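Local coordinates for coat protein (PDB 2BBD), which is the major coat protein of an archaeal Sulfolobus virus and probably builds its icosahedral capsid, with a fold that suggests common ancestry with bacterial and eukaryotic viruses, at residues A251-E256 and A269-D274; M86-K91 and A259-A264. All blocks are in the same frame, centred on the assembly; numbering follows the deposited sequence.

Interaction 1. Residues A251-E256 and A269-D274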
loop_
_atom_site.group_PDB
_atom_site.type_symbol
_atom_site.label_atom_id
_atom_site.label_comp_id
_atom_site.label_asym_id
_atom_site.label_seq_id
_atom_site.Cartn_x
_atom_site.Cartn_y
_atom_site.Cartn_z
ATOM N N ALA A 251 11.359 -5.303 17.577
ATOM C CA ALA A 251 11.598 -6.738 17.458
ATOM C C ALA A 251 10.347 -7.536 17.796
ATOM O O ALA A 251 10.040 -8.538 17.149
ATOM C CB ALA A 251 12.750 -7.159 18.364
ATOM N N ALA A 252 9.612 -7.090 18.804
ATOM C CA ALA A 252 8.399 -7.794 19.204
ATOM C C ALA A 252 7.322 -7.609 18.147
ATOM O O ALA A 252 6.507 -8.496 17.916
ATOM C CB ALA A 252 7.905 -7.274 20.549
ATOM N N LEU A 253 7.321 -6.447 17.507
ATOM C CA LEU A 253 6.338 -6.171 16.476
ATOM C C LEU A 253 6.663 -7.069 15.278
ATOM O O LEU A 253 5.773 -7.718 14.717
ATOM C CB LEU A 253 6.404 -4.690 16.103
ATOM C CG LEU A 253 5.304 -4.057 15.261
ATOM C CD1 LEU A 253 3.929 -4.304 15.879
ATOM C CD2 LEU A 253 5.600 -2.559 15.148
ATOM N N GLN A 254 7.942 -7.130 14.906
ATOM C CA GLN A 254 8.357 -7.964 13.781
ATOM C C GLN A 254 8.110 -9.442 14.084
ATOM O O GLN A 254 7.850 -10.228 13.173
ATOM C CB GLN A 254 9.839 -7.745 13.442
ATOM C CG GLN A 254 10.205 -6.299 13.080
ATOM C CD GLN A 254 11.519 -6.191 12.315
ATOM O OE1 GLN A 254 12.527 -6.783 12.700
ATOM N NE2 GLN A 254 11.511 -5.421 11.229
ATOM N N ALA A 255 8.192 -9.822 15.358
ATOM C CA ALA A 255 7.954 -11.213 15.746
ATOM C C ALA A 255 6.475 -11.524 15.556
ATOM O O ALA A 255 6.108 -12.620 15.137
ATOM C CB ALA A 255 8.359 -11.435 17.203
ATOM N N GLU A 256 5.636 -10.546 15.876
ATOM C CA GLU A 256 4.188 -10.665 15.734
ATOM C C GLU A 256 3.830 -10.815 14.253
ATOM O O GLU A 256 2.947 -11.600 13.903
ATOM C CB GLU A 256 3.501 -9.422 16.311
ATOM C CG GLU A 256 1.982 -9.492 16.310
ATOM C CD GLU A 256 1.340 -8.372 17.107
ATOM O OE1 GLU A 256 1.451 -7.200 16.698
ATOM O OE2 GLU A 256 0.720 -8.664 18.154
ATOM N N ALA A 269 13.886 -2.368 9.265
ATOM C CA ALA A 269 13.215 -1.084 9.473
ATOM C C ALA A 269 11.763 -1.023 9.036
ATOM O O ALA A 269 11.211 0.067 8.864
ATOM C CB ALA A 269 14.010 0.033 8.787
ATOM N N SER A 270 11.137 -2.186 8.876
ATOM C CA SER A 270 9.744 -2.241 8.446
ATOM C C SER A 270 8.906 -3.116 9.371
ATOM O O SER A 270 9.363 -4.166 9.816
ATOM C CB SER A 270 9.654 -2.811 7.028
ATOM O OG SER A 270 10.048 -4.177 7.009
ATOM N N ALA A 271 7.679 -2.680 9.640
ATOM C CA ALA A 271 6.764 -3.446 10.484
ATOM C C ALA A 271 5.303 -3.072 10.228
ATOM O O ALA A 271 4.989 -1.964 9.788
ATOM C CB ALA A 271 7.115 -3.246 11.970
ATOM N N ILE A 272 4.409 -4.018 10.495
ATOM C CA ILE A 272 2.986 -3.788 10.320
ATOM C C ILE A 272 2.233 -3.861 11.644
ATOM O O ILE A 272 2.466 -4.755 12.460
ATOM C CB ILE A 272 2.367 -4.814 9.367
ATOM C CG1 ILE A 272 2.896 -4.587 7.940
ATOM C CG2 ILE A 272 0.851 -4.711 9.427
ATOM C CD1 ILE A 272 2.474 -5.647 6.940
ATOM N N ILE A 273 1.336 -2.905 11.847
ATOM C CA ILE A 273 0.511 -2.862 13.045
ATOM C C ILE A 273 -0.912 -3.242 12.687
ATOM O O ILE A 273 -1.626 -2.454 12.065
ATOM C CB ILE A 273 0.436 -1.446 13.676
ATOM C CG1 ILE A 273 1.799 -1.018 14.208
ATOM C CG2 ILE A 273 -0.616 -1.428 14.776
ATOM C CD1 ILE A 273 2.725 -0.503 13.135
ATOM N N ASP A 274 -1.325 -4.448 13.060
ATOM C CA ASP A 274 -2.696 -4.867 12.807
ATOM C C ASP A 274 -3.493 -4.402 14.014
ATOM O O ASP A 274 -3.436 -5.009 15.083
ATOM C CB ASP A 274 -2.789 -6.386 12.652
ATOM C CG ASP A 274 -2.166 -6.878 11.358
ATOM O OD1 ASP A 274 -0.960 -7.187 11.346
ATOM O OD2 ASP A 274 -2.886 -6.940 10.345
HETATM O O HOH W 1 0.992 -6.069 14.297
#
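Leu253 and Gln254, neighbours on helix 250-261, meet the first residues of strand 270-284 in two different ways, one apolar and one polar. The axes of the short segments, 251-256 and 270-274, come within 7.6 Å of each other at an angle of 69°, with Gln254 and Ala271 the nearest pair of backbone positions.

The apolar part belongs to Leu253. Its CG lies anti to the backbone N (chi1 -167°). Of its two methyls, CD2 sits 3.6 Å from Ala271 CB and also reaches Ile273 CD1 at 4.1 Å, while CD1 lies 3.7 Å from the carbonyl oxygen Ile272 O. Ala271 points its small methyl at the helix. Tyr233 of strand 230-237 packs against both Leu253 and Ile273.

The polar part starts with the Gln254 amide. NE2 donates to Ser270 O at 2.9 Å, with an N-H...O angle of 159°; the oxygen lies almost in the amide plane, while the nitrogen stands somewhat out of the plane of the carbonyl. Farther along the strand a water joins the two segments: it donates to Glu256 OE1 and to Ile272 O, both at 2.7 Å, and accepts from Asp274 N at 3.1 Å. Glu256 OE1 also bonds to Tyr278 OH, and Gln254 NE2 to Ser267 O, so two backbone carbonyls fix the turn of the amide.

The backbone of 270-274 bonds to strand 210-219 at Ala271 and Ile273, whereas Ser270 O takes its bond from Gln254 and Ile272 O one from Asn257 ND2 of the same helix, besides that from the water. The chemistry thus implies that helix 250-261 supplies, directly and through water, polar partners for a strand that is outermost in its sheet within this chain, with Leu253 packed between them.

Interaction 2. Residues M86-K91 and A259-A264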
loop_
_atom_site.group_PDB
_atom_site.type_symbol
_atom_site.label_atom_id
_atom_site.label_comp_id
_atom_site.label_asym_id
_atom_site.label_seq_id
_atom_site.Cartn_x
_atom_site.Cartn_y
_atom_site.Cartn_z
HETATM N N MSE A 86 2.835 -5.954 -0.165
HETATM C CA MSE A 86 2.653 -7.196 -0.913
HETATM C C MSE A 86 3.541 -8.299 -0.327
HETATM O O MSE A 86 3.128 -9.446 -0.182
HETATM C CB MSE A 86 3.007 -6.993 -2.392
HETATM C CG MSE A 86 2.099 -6.033 -3.134
HETATM SE SE MSE A 86 0.235 -6.583 -3.044
HETATM C CE MSE A 86 -0.411 -5.180 -1.871
ATOM N N TYR A 87 4.773 -7.936 -0.007
ATOM C CA TYR A 87 5.726 -8.878 0.562
ATOM C C TYR A 87 5.120 -9.560 1.788
ATOM O O TYR A 87 5.124 -10.780 1.896
ATOM C CB TYR A 87 7.006 -8.131 0.955
ATOM C CG TYR A 87 7.977 -8.929 1.794
ATOM C CD1 TYR A 87 8.951 -9.738 1.205
ATOM C CD2 TYR A 87 7.936 -8.853 3.188
ATOM C CE1 TYR A 87 9.870 -10.446 1.991
ATOM C CE2 TYR A 87 8.838 -9.558 3.979
ATOM C CZ TYR A 87 9.800 -10.344 3.382
ATOM O OH TYR A 87 10.692 -11.006 4.181
ATOM N N TYR A 88 4.600 -8.762 2.711
ATOM C CA TYR A 88 4.011 -9.302 3.930
ATOM C C TYR A 88 2.731 -10.115 3.718
ATOM O O TYR A 88 2.583 -11.211 4.268
ATOM C CB TYR A 88 3.734 -8.164 4.920
ATOM C CG TYR A 88 4.968 -7.690 5.660
ATOM C CD1 TYR A 88 5.544 -8.473 6.653
ATOM C CD2 TYR A 88 5.559 -6.462 5.364
ATOM C CE1 TYR A 88 6.683 -8.052 7.342
ATOM C CE2 TYR A 88 6.703 -6.026 6.047
ATOM C CZ TYR A 88 7.260 -6.831 7.038
ATOM O OH TYR A 88 8.380 -6.425 7.734
ATOM N N THR A 89 1.817 -9.576 2.912
ATOM C CA THR A 89 0.544 -10.234 2.666
ATOM C C THR A 89 0.628 -11.473 1.776
ATOM O O THR A 89 -0.358 -12.189 1.624
ATOM C CB THR A 89 -0.478 -9.231 2.077
ATOM O OG1 THR A 89 0.015 -8.700 0.844
ATOM C CG2 THR A 89 -0.701 -8.086 3.050
ATOM N N THR A 90 1.797 -11.726 1.191
ATOM C CA THR A 90 1.973 -12.900 0.337
ATOM C C THR A 90 2.958 -13.878 0.983
ATOM O O THR A 90 3.390 -14.842 0.351
ATOM C CB THR A 90 2.530 -12.525 -1.060
ATOM O OG1 THR A 90 3.794 -11.876 -0.899
ATOM C CG2 THR A 90 1.567 -11.601 -1.797
ATOM N N LYS A 91 3.308 -13.617 2.241
ATOM C CA LYS A 91 4.251 -14.452 2.979
ATOM C C LYS A 91 5.598 -14.424 2.285
ATOM O O LYS A 91 6.296 -15.433 2.222
ATOM C CB LYS A 91 3.746 -15.891 3.065
ATOM C CG LYS A 91 2.309 -15.985 3.531
ATOM C CD LYS A 91 1.836 -17.418 3.626
ATOM C CE LYS A 91 0.335 -17.452 3.851
ATOM N NZ LYS A 91 -0.146 -18.841 4.009
ATOM N N ALA A 259 4.568 -14.290 12.931
ATOM C CA ALA A 259 3.511 -15.236 13.249
ATOM C C ALA A 259 2.318 -14.979 12.345
ATOM O O ALA A 259 1.786 -15.897 11.724
ATOM C CB ALA A 259 3.105 -15.093 14.710
ATOM N N GLU A 260 1.915 -13.718 12.266
ATOM C CA GLU A 260 0.774 -13.330 11.457
ATOM C C GLU A 260 0.916 -13.603 9.958
ATOM O O GLU A 260 0.062 -14.262 9.366
ATOM C CB GLU A 260 0.471 -11.844 11.675
ATOM C CG GLU A 260 -0.595 -11.288 10.743
ATOM C CD GLU A 260 -2.013 -11.535 11.229
ATOM O OE1 GLU A 260 -2.317 -12.669 11.666
ATOM O OE2 GLU A 260 -2.830 -10.590 11.164
ATOM N N TYR A 261 1.991 -13.102 9.354
ATOM C CA TYR A 261 2.219 -13.245 7.914
ATOM C C TYR A 261 3.087 -14.411 7.495
ATOM O O TYR A 261 3.303 -14.633 6.302
ATOM C CB TYR A 261 2.809 -11.947 7.376
ATOM C CG TYR A 261 1.902 -10.785 7.638
ATOM C CD1 TYR A 261 0.728 -10.626 6.908
ATOM C CD2 TYR A 261 2.168 -9.886 8.667
ATOM C CE1 TYR A 261 -0.167 -9.605 7.193
ATOM C CE2 TYR A 261 1.278 -8.857 8.966
ATOM C CZ TYR A 261 0.108 -8.727 8.221
ATOM O OH TYR A 261 -0.791 -7.733 8.515
ATOM N N GLN A 262 3.598 -15.139 8.482
ATOM C CA GLN A 262 4.429 -16.304 8.239
ATOM C C GLN A 262 5.598 -16.010 7.316
ATOM O O GLN A 262 5.859 -16.733 6.354
ATOM C CB GLN A 262 3.550 -17.422 7.685
ATOM C CG GLN A 262 2.318 -17.633 8.559
ATOM C CD GLN A 262 1.198 -18.384 7.860
ATOM O OE1 GLN A 262 0.036 -18.298 8.266
ATOM N NE2 GLN A 262 1.539 -19.129 6.811
ATOM N N VAL A 263 6.312 -14.938 7.629
ATOM C CA VAL A 263 7.466 -14.539 6.846
ATOM C C VAL A 263 8.323 -13.601 7.691
ATOM O O VAL A 263 7.810 -12.873 8.543
ATOM C CB VAL A 263 7.027 -13.829 5.524
ATOM C CG1 VAL A 263 6.382 -12.499 5.836
ATOM C CG2 VAL A 263 8.218 -13.651 4.606
ATOM N N ALA A 264 9.632 -13.645 7.466
ATOM C CA ALA A 264 10.561 -12.794 8.188
ATOM C C ALA A 264 10.341 -11.352 7.724
ATOM O O ALA A 264 9.710 -11.119 6.690
ATOM C CB ALA A 264 11.995 -13.231 7.906
HETATM O O HOH W 2 1.191 -13.417 4.635
#
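Two helix ends come together here, that of helix 79-89, closed by a Schellman motif with Lys91 as its C-prime residue, and that of helix 250-261, after which Gln262 has positive phi. Tyr88 and Tyr261 form an offset edge-to-face pair, with ring centroids 5.9 Å apart and planes at 63°. The edge of Tyr88 is turned to the face of Tyr261, over whose rim Tyr88 CB also lies; Glu260 CG covers the opposite face. Both hydroxyls reach beyond the pair, Tyr88 OH to Ser270 and Tyr266, Tyr261 OH to Asp274.

Beyond the rings, Val263 CB is directed at the turn, and CG2 lies 3.5 Å from Lys91 O. Lys91 CG is 3.2 Å from Tyr261 O, and its extended chain runs beside Gln262, pointing the same way. The carbonyl oxygen Tyr88 O lies against Tyr261 CB at 3.2 Å. A water donates to the carbonyls of both helix ends, Tyr88 O at 2.6 Å and Tyr261 O at 3.0 Å. The side chain of Tyr87 crosses that of Val263 obliquely. Tyr87 OH donates a 2.7 Å hydrogen bond to Ala264 O, approaching from above the carbonyl plane, 53° out of it.

Overall arrangement
Both interactions use helix 250-261. Interaction 1 takes its earlier turns and is a buried contact against a strand that is outermost, within this chain, in a large mixed sheet; interaction 2 takes its C-terminal end and is only partly buried, with Lys91, Gln262 and Ala264 exposed. The first joins elements close in sequence through aliphatic packing and polar groups directed at strand carbonyls. The second brings together helices far apart in the chain, largely through tyrosines and helix-end carbonyls. They meet on strand 270-284: the hydroxyls of the tyrosine pair of interaction 2 end on the strand of interaction 1, and Ile272, directed away from 251-256, packs against both tyrosines.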